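Long-range contacts in DNA alpha-glucosyltransferase (PDB 1XV5), which belongs to the glycosyltransferases of the GT-B fold, which pair two Rossmann-like domains, and is modelled here with uridine-5'-diphosphate: residues 40-45 and 59-64; 72-77 and 106-111. All coordinates share one frame; numbering follows the deposited sequence.

Contact 1: residues 40-45 and 59-64; sequences AKDKSF and PVILAK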
loop_
_atom_site.group_PDB
_atom_site.type_symbol
_atom_site.label_atom_id
_atom_site.label_comp_id
_atom_site.label_asym_id
_atom_site.label_seq_id
_atom_site.Cartn_x
_atom_site.Cartn_y
_atom_site.Cartn_z
ATOM N N ALA A 40 -0.904 2.716 -18.414
ATOM C CA ALA A 40 0.082 2.683 -19.489
ATOM C C ALA A 40 0.677 1.284 -19.570
ATOM O O ALA A 40 1.181 0.754 -18.578
ATOM C CB ALA A 40 1.178 3.705 -19.227
ATOM N N LYS A 41 0.618 0.689 -20.756
ATOM C CA LYS A 41 1.133 -0.658 -20.971
ATOM C C LYS A 41 2.597 -0.643 -21.416
ATOM O O LYS A 41 3.227 -1.693 -21.538
ATOM C CB LYS A 41 0.273 -1.363 -22.024
ATOM C CG LYS A 41 0.612 -2.821 -22.259
ATOM C CD LYS A 41 -0.295 -3.424 -23.321
ATOM C CE LYS A 41 0.008 -4.898 -23.534
ATOM N NZ LYS A 41 -0.874 -5.493 -24.573
ATOM N N ASP A 42 3.127 0.554 -21.644
ATOM C CA ASP A 42 4.507 0.736 -22.093
ATOM C C ASP A 42 5.521 -0.062 -21.284
ATOM O O ASP A 42 6.473 -0.614 -21.836
ATOM C CB ASP A 42 4.868 2.221 -22.056
ATOM C CG ASP A 42 3.920 3.063 -22.881
ATOM O OD1 ASP A 42 4.358 3.637 -23.903
ATOM O OD2 ASP A 42 2.729 3.143 -22.511
ATOM N N LYS A 43 5.319 -0.120 -19.973
ATOM C CA LYS A 43 6.222 -0.866 -19.110
ATOM C C LYS A 43 5.442 -1.976 -18.414
ATOM O O LYS A 43 4.350 -1.745 -17.893
ATOM C CB LYS A 43 6.853 0.068 -18.075
ATOM C CG LYS A 43 7.882 -0.604 -17.184
ATOM C CD LYS A 43 8.543 0.398 -16.256
ATOM C CE LYS A 43 9.586 -0.272 -15.378
ATOM N NZ LYS A 43 10.257 0.707 -14.482
ATOM N N SER A 44 6.001 -3.182 -18.417
ATOM C CA SER A 44 5.352 -4.330 -17.794
ATOM C C SER A 44 5.926 -4.616 -16.413
ATOM O O SER A 44 7.069 -4.264 -16.116
ATOM C CB SER A 44 5.506 -5.568 -18.679
ATOM O OG SER A 44 6.874 -5.864 -18.895
ATOM N N PHE A 45 5.124 -5.258 -15.570
ATOM C CA PHE A 45 5.555 -5.585 -14.222
ATOM C C PHE A 45 5.267 -7.034 -13.863
ATOM O O PHE A 45 4.418 -7.683 -14.472
ATOM C CB PHE A 45 4.879 -4.657 -13.212
ATOM C CG PHE A 45 5.109 -3.199 -13.483
ATOM C CD1 PHE A 45 4.359 -2.531 -14.446
ATOM C CD2 PHE A 45 6.082 -2.495 -12.783
ATOM C CE1 PHE A 45 4.574 -1.181 -14.708
ATOM C CE2 PHE A 45 6.306 -1.142 -13.038
ATOM C CZ PHE A 45 5.549 -0.485 -14.002
ATOM N N PRO A 59 -5.796 -1.018 -20.934
ATOM C CA PRO A 59 -4.382 -0.749 -21.191
ATOM C C PRO A 59 -4.206 0.131 -22.425
ATOM O O PRO A 59 -5.008 0.075 -23.356
ATOM C CB PRO A 59 -3.805 -2.144 -21.391
ATOM C CG PRO A 59 -4.923 -2.852 -22.076
ATOM C CD PRO A 59 -6.142 -2.404 -21.296
ATOM N N VAL A 60 -3.166 0.953 -22.419
ATOM C CA VAL A 60 -2.888 1.822 -23.548
ATOM C C VAL A 60 -1.390 2.058 -23.651
ATOM O O VAL A 60 -0.710 2.277 -22.646
ATOM C CB VAL A 60 -3.626 3.180 -23.414
ATOM C CG1 VAL A 60 -3.145 3.926 -22.180
ATOM C CG2 VAL A 60 -3.410 4.015 -24.666
ATOM N N ILE A 61 -0.870 1.982 -24.871
ATOM C CA ILE A 61 0.549 2.203 -25.100
ATOM C C ILE A 61 0.718 3.681 -25.403
ATOM O O ILE A 61 0.387 4.142 -26.495
ATOM C CB ILE A 61 1.061 1.381 -26.296
ATOM C CG1 ILE A 61 0.660 -0.087 -26.128
ATOM C CG2 ILE A 61 2.574 1.499 -26.390
ATOM C CD1 ILE A 61 0.982 -0.954 -27.333
ATOM N N LEU A 62 1.223 4.424 -24.427
ATOM C CA LEU A 62 1.409 5.858 -24.582
ATOM C C LEU A 62 2.293 6.218 -25.767
ATOM O O LEU A 62 1.997 7.154 -26.505
ATOM C CB LEU A 62 2.000 6.454 -23.300
ATOM C CG LEU A 62 1.136 6.367 -22.036
ATOM C CD1 LEU A 62 1.892 6.978 -20.865
ATOM C CD2 LEU A 62 -0.179 7.094 -22.252
ATOM N N ALA A 63 3.374 5.469 -25.945
ATOM C CA ALA A 63 4.307 5.729 -27.033
ATOM C C ALA A 63 3.737 5.480 -28.427
ATOM O O ALA A 63 4.266 5.999 -29.410
ATOM C CB ALA A 63 5.566 4.895 -26.839
ATOM N N LYS A 64 2.659 4.705 -28.522
ATOM C CA LYS A 64 2.092 4.392 -29.830
ATOM C C LYS A 64 0.584 4.564 -29.968
ATOM O O LYS A 64 0.043 4.447 -31.068
ATOM C CB LYS A 64 2.467 2.961 -30.210
ATOM C CG LYS A 64 3.957 2.684 -30.126
ATOM C CD LYS A 64 4.271 1.254 -30.501
ATOM C CE LYS A 64 5.764 0.982 -30.454
ATOM N NZ LYS A 64 6.079 -0.414 -30.865
#
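The carboxylate of D42 grips the backbone N-H groups of L62 and A63. This happens at the edge of a parallel Rossmann-like sheet, where strands 34-40 and 58-60 both end. L62 N donates to D42 OD2 at 2.8 Å, somewhat bent at 150°. A63 N donates to D42 OD1 at 2.9 Å and is straighter. Each oxygen uses its syn lone pair, so the two bonds form a fork across the carboxylate and fix its rotation. CG of D42 sits beside its own backbone N and anti to the carbonyl carbon (chi1 -56°), and from there the carboxylate faces L62 and A63. D42 OD1 also bonds T93 OG1, at the start of helix 91-103. These donors would favour the charged form of D42.

Next to this fork lies the last bond between the strands. K41 N donates to V60 O at 2.8 Å, nearly straight, but from above the carbonyl plane. A40 pairs with V60 in parallel register. A40 CA also lies 3.3 Å from V60 O, as a CA-H...O contact.

A40 and V60 point to the same face of the sheet, where V60 touches K68 and A69 of helix 66-73. A40 CB meets the L62 methyl CD1 at 3.7 Å. L62 also rests on A69 and on L100 of helix 91-103, and it crosses the D42 side chain at about a right angle. K41 touches P59 with its CB only loosely, and its extended chain leads away from the contact. The carboxylate has apolar neighbours as well: I61 CG2 lies 3.7 Å from D42 OD1, and A63 CB is 3.4 Å from the same oxygen.

Contact 2: residues 72-77 and 106-111; sequences LVNDCD and PSIRVV
I108 and R109 meet the backbone of C76 and D77 just before strand 78-83. The direct polar link is one backbone bond. R109 N donates to D77 O at 3.2 Å, with 165° at the hydrogen. The donor is tilted 23° from the carbonyl plane.

A water adds a second link. It donates to D77 O at 2.7 Å and to S107 O at 3.0 Å. D77 O therefore accepts two bonds, and the water joins the two loops where they lead into their strands.

The apolar part rests on the I108 side chain, which points at segment 72-77. CG1 is anti to the carbonyl carbon (chi1 -70°), and this leaves CG2 beside that carbon. On the longer branch, CG1 rests 3.5 Å from C76 O. Methyl CD1, beyond it, reaches the end of helix 66-73, 3.5 Å from V73 O and 3.6 Å from N74 CA. Methyl CG2, the other branch, lies 4.0 Å from C76 SG. I108 also touches L79 of strand 78-83.

The polar ends have other partners. N74 OD1 stands 3.6 Å from I108 CD1 but bonds K105 N. D77 OD1 is hydrogen-bonded to R3 N. R109 NH1 is hydrogen-bonded to the carbonyls of I399 and K401.

Strands 78-83 and 109-114 are parallel neighbours joined through helix 91-103. The contact lies at the starts of these two strands, which form a beta-alpha-beta crossover, the repeating element of a Rossmann-like sheet.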
loop_
_atom_site.group_PDB
_atom_site.type_symbol
_atom_site.label_atom_id
_atom_site.label_comp_id
_atom_site.label_asym_id
_atom_site.label_seq_id
_atom_site.Cartn_x
_atom_site.Cartn_y
_atom_site.Cartn_z
ATOM N N LEU A 72 -9.514 8.778 -23.983
ATOM C CA LEU A 72 -9.868 8.193 -22.695
ATOM C C LEU A 72 -9.838 9.208 -21.555
ATOM O O LEU A 72 -10.808 9.336 -20.810
ATOM C CB LEU A 72 -8.924 7.030 -22.368
ATOM C CG LEU A 72 -9.120 5.736 -23.162
ATOM C CD1 LEU A 72 -7.966 4.782 -22.898
ATOM C CD2 LEU A 72 -10.443 5.100 -22.773
ATOM N N VAL A 73 -8.732 9.933 -21.424
ATOM C CA VAL A 73 -8.597 10.914 -20.353
ATOM C C VAL A 73 -9.528 12.120 -20.479
ATOM O O VAL A 73 -9.853 12.755 -19.476
ATOM C CB VAL A 73 -7.140 11.414 -20.232
ATOM C CG1 VAL A 73 -6.226 10.253 -19.867
ATOM C CG2 VAL A 73 -6.694 12.057 -21.537
ATOM N N ASN A 74 -9.963 12.437 -21.697
ATOM C CA ASN A 74 -10.864 13.572 -21.891
ATOM C C ASN A 74 -12.335 13.189 -21.834
ATOM O O ASN A 74 -13.208 14.033 -22.041
ATOM C CB ASN A 74 -10.586 14.274 -23.223
ATOM C CG ASN A 74 -9.367 15.163 -23.164
ATOM O OD1 ASN A 74 -9.103 15.798 -22.145
ATOM N ND2 ASN A 74 -8.625 15.231 -24.263
ATOM N N ASP A 75 -12.609 11.920 -21.555
ATOM C CA ASP A 75 -13.983 11.440 -21.474
ATOM C C ASP A 75 -14.417 11.307 -20.018
ATOM O O ASP A 75 -15.078 10.340 -19.645
ATOM C CB ASP A 75 -14.117 10.082 -22.169
ATOM C CG ASP A 75 -15.564 9.643 -22.310
ATOM O OD1 ASP A 75 -15.813 8.421 -22.378
ATOM O OD2 ASP A 75 -16.452 10.522 -22.364
ATOM N N CYS A 76 -14.040 12.282 -19.196
ATOM C CA CYS A 76 -14.401 12.261 -17.784
ATOM C C CYS A 76 -14.639 13.673 -17.271
ATOM O O CYS A 76 -14.427 14.652 -17.988
ATOM C CB CYS A 76 -13.282 11.613 -16.962
ATOM S SG CYS A 76 -11.749 12.586 -16.871
ATOM N N ASP A 77 -15.087 13.765 -16.025
ATOM C CA ASP A 77 -15.326 15.047 -15.372
ATOM C C ASP A 77 -14.150 15.261 -14.433
ATOM O O ASP A 77 -13.712 16.385 -14.195
ATOM C CB ASP A 77 -16.622 15.003 -14.563
ATOM C CG ASP A 77 -17.845 14.844 -15.436
ATOM O OD1 ASP A 77 -18.641 13.914 -15.182
ATOM O OD2 ASP A 77 -18.007 15.655 -16.374
ATOM N N PRO A 106 -9.316 21.707 -20.378
ATOM C CA PRO A 106 -9.140 22.630 -19.254
ATOM C C PRO A 106 -10.233 22.538 -18.194
ATOM O O PRO A 106 -9.986 22.799 -17.017
ATOM C CB PRO A 106 -9.116 23.997 -19.937
ATOM C CG PRO A 106 -8.475 23.691 -21.247
ATOM C CD PRO A 106 -9.179 22.418 -21.662
ATOM N N SER A 107 -11.438 22.162 -18.610
ATOM C CA SER A 107 -12.563 22.060 -17.686
ATOM C C SER A 107 -12.497 20.825 -16.792
ATOM O O SER A 107 -13.155 20.768 -15.755
ATOM C CB SER A 107 -13.880 22.055 -18.461
ATOM O OG SER A 107 -13.994 20.895 -19.265
ATOM N N ILE A 108 -11.709 19.835 -17.193
ATOM C CA ILE A 108 -11.577 18.613 -16.410
ATOM C C ILE A 108 -10.767 18.865 -15.141
ATOM O O ILE A 108 -9.704 19.489 -15.185
ATOM C CB ILE A 108 -10.904 17.493 -17.243
ATOM C CG1 ILE A 108 -11.871 17.016 -18.332
ATOM C CG2 ILE A 108 -10.494 16.338 -16.341
ATOM C CD1 ILE A 108 -11.293 15.982 -19.286
ATOM N N ARG A 109 -11.274 18.387 -14.009
ATOM C CA ARG A 109 -10.575 18.570 -12.744
ATOM C C ARG A 109 -9.562 17.451 -12.570
ATOM O O ARG A 109 -9.929 16.290 -12.398
ATOM C CB ARG A 109 -11.567 18.575 -11.574
ATOM C CG ARG A 109 -10.914 18.841 -10.225
ATOM C CD ARG A 109 -11.928 19.253 -9.167
ATOM N NE ARG A 109 -12.578 20.516 -9.507
ATOM C CZ ARG A 109 -13.409 21.175 -8.703
ATOM N NH1 ARG A 109 -13.697 20.695 -7.501
ATOM N NH2 ARG A 109 -13.958 22.314 -9.106
ATOM N N VAL A 110 -8.285 17.805 -12.622
ATOM C CA VAL A 110 -7.220 16.825 -12.488
ATOM C C VAL A 110 -6.777 16.665 -11.041
ATOM O O VAL A 110 -6.355 17.622 -10.397
ATOM C CB VAL A 110 -6.004 17.218 -13.346
ATOM C CG1 VAL A 110 -4.866 16.239 -13.121
ATOM C CG2 VAL A 110 -6.401 17.248 -14.817
ATOM N N VAL A 111 -6.879 15.439 -10.542
ATOM C CA VAL A 111 -6.496 15.136 -9.175
ATOM C C VAL A 111 -5.233 14.284 -9.185
ATOM O O VAL A 111 -5.181 13.241 -9.839
ATOM C CB VAL A 111 -7.616 14.366 -8.452
ATOM C CG1 VAL A 111 -7.220 14.111 -7.007
ATOM C CG2 VAL A 111 -8.914 15.156 -8.527
HETATM O O HOH W 1 -14.998 18.732 -14.435
#

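Overall arrangement
Both contacts belong to the same seven-stranded parallel sheet. Contact 1 lies where strands 34-40 and 58-60 end, and contact 2 where strands 78-83 and 109-114 begin. Their centres are 20 Å apart, and their nearest atoms come to about 5 Å without touching. Helix 66-73 connects them in the chain: it follows the turn of contact 1 and finishes in segment 72-77. Helix 91-103 is shared as well, since its first turn meets D42 and A63, and N103 at its end has a weak bond to N74. The entry also holds uridine-5'-diphosphate; in GT-B enzymes the nucleotide lies in the cleft between the two domains.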